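Local coordinates for pyrethroid hydrolase (Sphingobium faniae, PDB 5Y5R), which hydrolyses the ester bond of pyrethroid insecticides such as permethrin and cypermethrin, releasing an alcohol and a cyclopropanecarboxylic acid, at residues Leu105-Leu117 and Pro178-Leu190. Sequence-based numbering, arbitrary orientation.
Sequences LTAPGVTPETFVL and PFGTPNPMEGRAL. With 8NL ((2-methyl-3-phenyl-phenyl)methyl (1~{S})-3-[(~{E})-2-chloranyl-3,3,3-tris(fluoranyl)prop-1-enyl]-2,2-dimethyl-cyclopropane-1-carboxylate), chain G.
Val110 O takes two hydrogen bonds, from Asn183 N at 3.2 Å and from Thr106 OG1 at 3.0 Å. The donors come from opposite faces of the carbonyl plane, neither on a lone pair. Asn183 O accepts from Gly109 N at 2.7 Å, in the carbonyl plane and on a lone pair. That N-H belongs to the type II turn from Ala107 to Val110. With CG anti to the backbone N (chi1 -178°), the Asn183 amide reaches across to the backbone of 105-117. Asn183 ND2 donates to Thr106 O at 3.0 Å; that oxygen lies in the amide plane, but the donor is tilted from the carbonyl plane. OD1 accepts from Met185 N in an Asx turn, so both ends of the buried amide are bonded and its flip is fixed. Farther along, CG of Pro112 meets Pro178 O, and its CD meets the carbonyl oxygens of Phe179 and Thr181. Val116 CG2 meets the edge of the Phe179 ring at CE1. Both side chains line the ligand pocket: Val116 CG1 touches the chlorine of 8NL, and F1 of 8NL sits in the plane of the Phe179 ring, at its edge, 3.2 Å from Phe179 CZ. Polar bonds join the two segments around Asn183, while Val116 of helix 113-116 and Phe179 give two apolar side chains against the halogenated acid part of the ligand.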
loop_
_atom_site.group_PDB
_atom_site.type_symbol
_atom_site.label_atom_id
_atom_site.label_comp_id
_atom_site.label_asym_id
_atom_site.label_seq_id
_atom_site.Cartn_x
_atom_site.Cartn_y
_atom_site.Cartn_z
ATOM N N LEU A 105 -1.136 7.883 3.267
ATOM C CA LEU A 105 -1.598 8.944 2.381
ATOM C C LEU A 105 -1.048 10.233 2.971
ATOM O O LEU A 105 -1.502 10.694 4.020
ATOM C CB LEU A 105 -3.122 8.989 2.295
ATOM C CG LEU A 105 -3.641 10.226 1.574
ATOM C CD1 LEU A 105 -3.291 10.125 0.079
ATOM C CD2 LEU A 105 -5.144 10.441 1.817
ATOM N N THR A 106 0.011 10.748 2.373
ATOM C CA THR A 106 0.619 11.958 2.880
ATOM C C THR A 106 0.418 13.078 1.884
ATOM O O THR A 106 0.309 12.859 0.673
ATOM C CB THR A 106 2.112 11.764 3.232
ATOM O OG1 THR A 106 2.879 11.397 2.076
ATOM C CG2 THR A 106 2.205 10.685 4.203
ATOM N N ALA A 107 0.308 14.271 2.434
ATOM C CA ALA A 107 0.175 15.440 1.639
ATOM C C ALA A 107 1.479 15.674 0.896
ATOM O O ALA A 107 2.540 15.218 1.338
ATOM C CB ALA A 107 -0.170 16.627 2.539
ATOM N N PRO A 108 1.433 16.419 -0.208
ATOM C CA PRO A 108 2.667 16.765 -0.926
ATOM C C PRO A 108 3.734 17.356 -0.012
ATOM O O PRO A 108 3.486 18.290 0.744
ATOM C CB PRO A 108 2.177 17.786 -1.959
ATOM C CG PRO A 108 0.688 17.306 -2.215
ATOM C CD PRO A 108 0.249 17.073 -0.811
ATOM N N GLY A 109 4.947 16.814 -0.096
ATOM C CA GLY A 109 6.021 17.341 0.723
ATOM C C GLY A 109 6.134 16.736 2.099
ATOM O O GLY A 109 7.028 17.133 2.867
ATOM N N VAL A 110 5.256 15.805 2.447
ATOM C CA VAL A 110 5.230 15.168 3.756
ATOM C C VAL A 110 5.721 13.744 3.594
ATOM O O VAL A 110 5.343 13.059 2.635
ATOM C CB VAL A 110 3.825 15.200 4.376
ATOM C CG1 VAL A 110 3.856 14.689 5.824
ATOM C CG2 VAL A 110 3.330 16.606 4.351
ATOM N N THR A 111 6.591 13.322 4.486
ATOM C CA THR A 111 7.046 11.944 4.365
ATOM C C THR A 111 6.193 11.037 5.225
ATOM O O THR A 111 5.574 11.481 6.198
ATOM C CB THR A 111 8.503 11.823 4.800
ATOM O OG1 THR A 111 8.573 12.202 6.168
ATOM C CG2 THR A 111 9.353 12.759 3.999
ATOM N N PRO A 112 6.164 9.745 4.905
ATOM C CA PRO A 112 5.421 8.797 5.745
ATOM C C PRO A 112 5.845 8.798 7.196
ATOM O O PRO A 112 5.013 8.481 8.058
ATOM C CB PRO A 112 5.715 7.452 5.071
ATOM C CG PRO A 112 5.969 7.809 3.658
ATOM C CD PRO A 112 6.643 9.113 3.657
ATOM N N GLU A 113 7.110 9.130 7.507
ATOM C CA GLU A 113 7.529 9.036 8.907
ATOM C C GLU A 113 6.700 9.960 9.802
ATOM O O GLU A 113 6.524 9.656 10.986
ATOM C CB GLU A 113 9.035 9.326 9.089
ATOM C CG GLU A 113 9.753 10.047 7.987
ATOM C CD GLU A 113 11.252 10.122 8.204
ATOM O OE1 GLU A 113 11.708 9.863 9.343
ATOM O OE2 GLU A 113 11.980 10.476 7.245
ATOM N N THR A 114 6.103 11.036 9.242
ATOM C CA THR A 114 5.224 11.917 10.018
ATOM C C THR A 114 4.145 11.152 10.766
ATOM O O THR A 114 3.853 11.447 11.927
ATOM C CB THR A 114 4.529 12.958 9.114
ATOM O OG1 THR A 114 5.488 13.860 8.548
ATOM C CG2 THR A 114 3.436 13.738 9.871
ATOM N N PHE A 115 3.551 10.148 10.130
ATOM C CA PHE A 115 2.424 9.464 10.749
ATOM C C PHE A 115 2.785 8.175 11.465
ATOM O O PHE A 115 1.951 7.638 12.198
ATOM C CB PHE A 115 1.360 9.225 9.675
ATOM C CG PHE A 115 0.783 10.502 9.157
ATOM C CD1 PHE A 115 -0.147 11.195 9.898
ATOM C CD2 PHE A 115 1.229 11.036 7.964
ATOM C CE1 PHE A 115 -0.673 12.355 9.443
ATOM C CE2 PHE A 115 0.729 12.212 7.512
ATOM C CZ PHE A 115 -0.223 12.887 8.265
ATOM N N VAL A 116 3.995 7.669 11.251
ATOM C CA VAL A 116 4.480 6.472 11.938
ATOM C C VAL A 116 5.076 6.818 13.285
ATOM O O VAL A 116 4.897 6.091 14.267
ATOM C CB VAL A 116 5.499 5.761 11.036
ATOM C CG1 VAL A 116 6.326 4.768 11.828
ATOM C CG2 VAL A 116 4.756 5.081 9.865
ATOM N N LEU A 117 5.775 7.889 13.341
ATOM C CA LEU A 117 6.419 8.275 14.572
ATOM C C LEU A 117 5.421 9.047 15.441
ATOM O O LEU A 117 4.468 9.640 14.919
ATOM C CB LEU A 117 7.644 9.110 14.241
ATOM C CG LEU A 117 8.758 8.198 13.680
ATOM C CD1 LEU A 117 9.343 8.845 12.463
ATOM C CD2 LEU A 117 9.874 7.936 14.692
ATOM N N PRO A 178 11.253 4.122 1.227
ATOM C CA PRO A 178 9.927 4.752 1.168
ATOM C C PRO A 178 9.532 5.512 2.423
ATOM O O PRO A 178 8.719 6.432 2.329
ATOM C CB PRO A 178 8.988 3.569 0.875
ATOM C CG PRO A 178 9.704 2.378 1.330
ATOM C CD PRO A 178 11.152 2.663 1.026
ATOM N N PHE A 179 10.041 5.141 3.596
ATOM C CA PHE A 179 9.636 5.839 4.806
ATOM C C PHE A 179 10.101 7.280 4.807
ATOM O O PHE A 179 9.476 8.128 5.462
ATOM C CB PHE A 179 10.154 5.126 6.050
ATOM C CG PHE A 179 9.367 3.924 6.409
ATOM C CD1 PHE A 179 8.225 4.039 7.186
ATOM C CD2 PHE A 179 9.741 2.677 5.944
ATOM C CE1 PHE A 179 7.491 2.913 7.518
ATOM C CE2 PHE A 179 9.009 1.561 6.260
ATOM C CZ PHE A 179 7.894 1.667 7.044
ATOM N N GLY A 180 11.188 7.574 4.098
ATOM C CA GLY A 180 11.811 8.865 4.227
ATOM C C GLY A 180 11.633 9.771 3.035
ATOM O O GLY A 180 12.133 10.896 3.058
ATOM N N THR A 181 10.848 9.329 2.012
ATOM C CA THR A 181 10.726 10.114 0.792
ATOM C C THR A 181 9.462 10.965 0.808
ATOM O O THR A 181 8.392 10.481 1.204
ATOM C CB THR A 181 10.746 9.198 -0.430
ATOM O OG1 THR A 181 12.121 8.866 -0.719
ATOM C CG2 THR A 181 10.089 9.873 -1.642
ATOM N N PRO A 182 9.575 12.261 0.543
ATOM C CA PRO A 182 8.387 13.112 0.564
ATOM C C PRO A 182 7.524 12.823 -0.652
ATOM O O PRO A 182 8.027 12.428 -1.711
ATOM C CB PRO A 182 8.963 14.535 0.490
ATOM C CG PRO A 182 10.441 14.414 0.635
ATOM C CD PRO A 182 10.772 13.020 0.156
ATOM N N ASN A 183 6.219 13.049 -0.494
ATOM C CA ASN A 183 5.287 12.936 -1.615
ATOM C C ASN A 183 5.528 14.058 -2.607
ATOM O O ASN A 183 5.423 15.225 -2.232
ATOM C CB ASN A 183 3.841 12.951 -1.144
ATOM C CG ASN A 183 2.856 12.787 -2.299
ATOM O OD1 ASN A 183 3.253 12.596 -3.445
ATOM N ND2 ASN A 183 1.579 12.800 -1.989
ATOM N N PRO A 184 5.910 13.760 -3.844
ATOM C CA PRO A 184 6.126 14.806 -4.846
ATOM C C PRO A 184 4.896 15.165 -5.670
ATOM O O PRO A 184 5.032 15.911 -6.644
ATOM C CB PRO A 184 7.196 14.175 -5.734
ATOM C CG PRO A 184 6.795 12.720 -5.748
ATOM C CD PRO A 184 6.203 12.427 -4.379
HETATM N N MSE A 185 3.719 14.662 -5.326
HETATM C CA MSE A 185 2.546 14.943 -6.148
HETATM C C MSE A 185 2.277 16.426 -6.273
HETATM O O MSE A 185 2.151 17.130 -5.268
HETATM C CB MSE A 185 1.318 14.255 -5.582
HETATM C CG MSE A 185 1.218 12.820 -5.983
HETATM SE SE MSE A 185 -0.198 12.023 -4.998
HETATM C CE MSE A 185 -1.640 12.907 -5.986
ATOM N N GLU A 186 2.196 16.899 -7.516
ATOM C CA GLU A 186 1.869 18.288 -7.770
ATOM C C GLU A 186 1.017 18.386 -9.026
ATOM O O GLU A 186 1.027 17.488 -9.881
ATOM C CB GLU A 186 3.129 19.131 -7.949
ATOM C CG GLU A 186 3.887 18.802 -9.200
ATOM C CD GLU A 186 5.195 19.551 -9.306
ATOM O OE1 GLU A 186 5.777 19.924 -8.261
ATOM O OE2 GLU A 186 5.643 19.772 -10.449
ATOM N N GLY A 187 0.296 19.511 -9.137
ATOM C CA GLY A 187 -0.368 19.822 -10.382
ATOM C C GLY A 187 -1.301 18.748 -10.896
ATOM O O GLY A 187 -2.359 18.471 -10.326
ATOM N N ARG A 188 -0.884 18.137 -11.997
ATOM C CA ARG A 188 -1.758 17.226 -12.719
ATOM C C ARG A 188 -2.120 16.011 -11.872
ATOM O O ARG A 188 -3.285 15.592 -11.847
ATOM C CB ARG A 188 -1.019 16.805 -13.991
ATOM C CG ARG A 188 -1.829 16.421 -15.189
ATOM C CD ARG A 188 -0.854 15.910 -16.228
ATOM N NE ARG A 188 -1.496 15.039 -17.202
ATOM C CZ ARG A 188 -0.938 14.689 -18.356
ATOM N NH1 ARG A 188 0.271 15.144 -18.671
ATOM N NH2 ARG A 188 -1.592 13.892 -19.194
ATOM N N ALA A 189 -1.162 15.505 -11.087
ATOM C CA ALA A 189 -1.400 14.330 -10.255
ATOM C C ALA A 189 -2.499 14.541 -9.222
ATOM O O ALA A 189 -3.189 13.582 -8.852
ATOM C CB ALA A 189 -0.104 13.924 -9.553
ATOM N N LEU A 190 -2.672 15.769 -8.732
ATOM C CA LEU A 190 -3.708 16.030 -7.737
ATOM C C LEU A 190 -5.118 16.058 -8.327
ATOM O O LEU A 190 -6.090 16.141 -7.569
ATOM C CB LEU A 190 -3.413 17.337 -7.006
ATOM C CG LEU A 190 -2.140 17.264 -6.149
ATOM C CD1 LEU A 190 -1.750 18.664 -5.705
ATOM C CD2 LEU A 190 -2.396 16.379 -4.957
HETATM C C 8NL G . 4.852 -5.929 7.968
HETATM C C8 8NL G . 5.145 -9.970 8.182
HETATM C C9 8NL G . 6.115 -10.775 8.772
HETATM C C10 8NL G . 6.538 -10.523 10.070
HETATM C C11 8NL G . 5.948 -9.448 10.730
HETATM C C12 8NL G . 4.975 -8.655 10.122
HETATM C C13 8NL G . 2.565 -4.640 6.429
HETATM O O 8NL G . 2.736 -3.560 7.378
HETATM CL CL 8NL G . 5.576 1.642 11.371
HETATM C C21 8NL G . 5.130 0.603 10.016
HETATM C C22 8NL G . 6.017 -0.584 9.725
HETATM F F2 8NL G . 5.386 -1.675 10.122
HETATM F F1 8NL G . 6.346 -0.689 8.452
HETATM F F 8NL G . 7.124 -0.425 10.420
HETATM C C20 8NL G . 4.016 0.853 9.327
HETATM C C16 8NL G . 3.615 0.006 8.138
HETATM C C17 8NL G . 2.163 0.363 7.837
HETATM C C18 8NL G . 2.600 1.214 6.653
HETATM C C19 8NL G . 1.474 1.147 8.965
HETATM C C15 8NL G . 2.566 -1.101 8.176
HETATM C C14 8NL G . 2.832 -2.107 7.052
HETATM O O1 8NL G . 3.178 -1.714 5.936
HETATM C C2 8NL G . 2.579 -6.086 6.950
HETATM C C3 8NL G . 1.454 -6.845 6.653
HETATM C C4 8NL G . 1.328 -8.173 7.059
HETATM C C5 8NL G . 2.366 -8.792 7.749
HETATM C C6 8NL G . 3.516 -8.084 8.077
HETATM C C1 8NL G . 3.626 -6.726 7.662
HETATM C C7 8NL G . 4.566 -8.890 8.824
#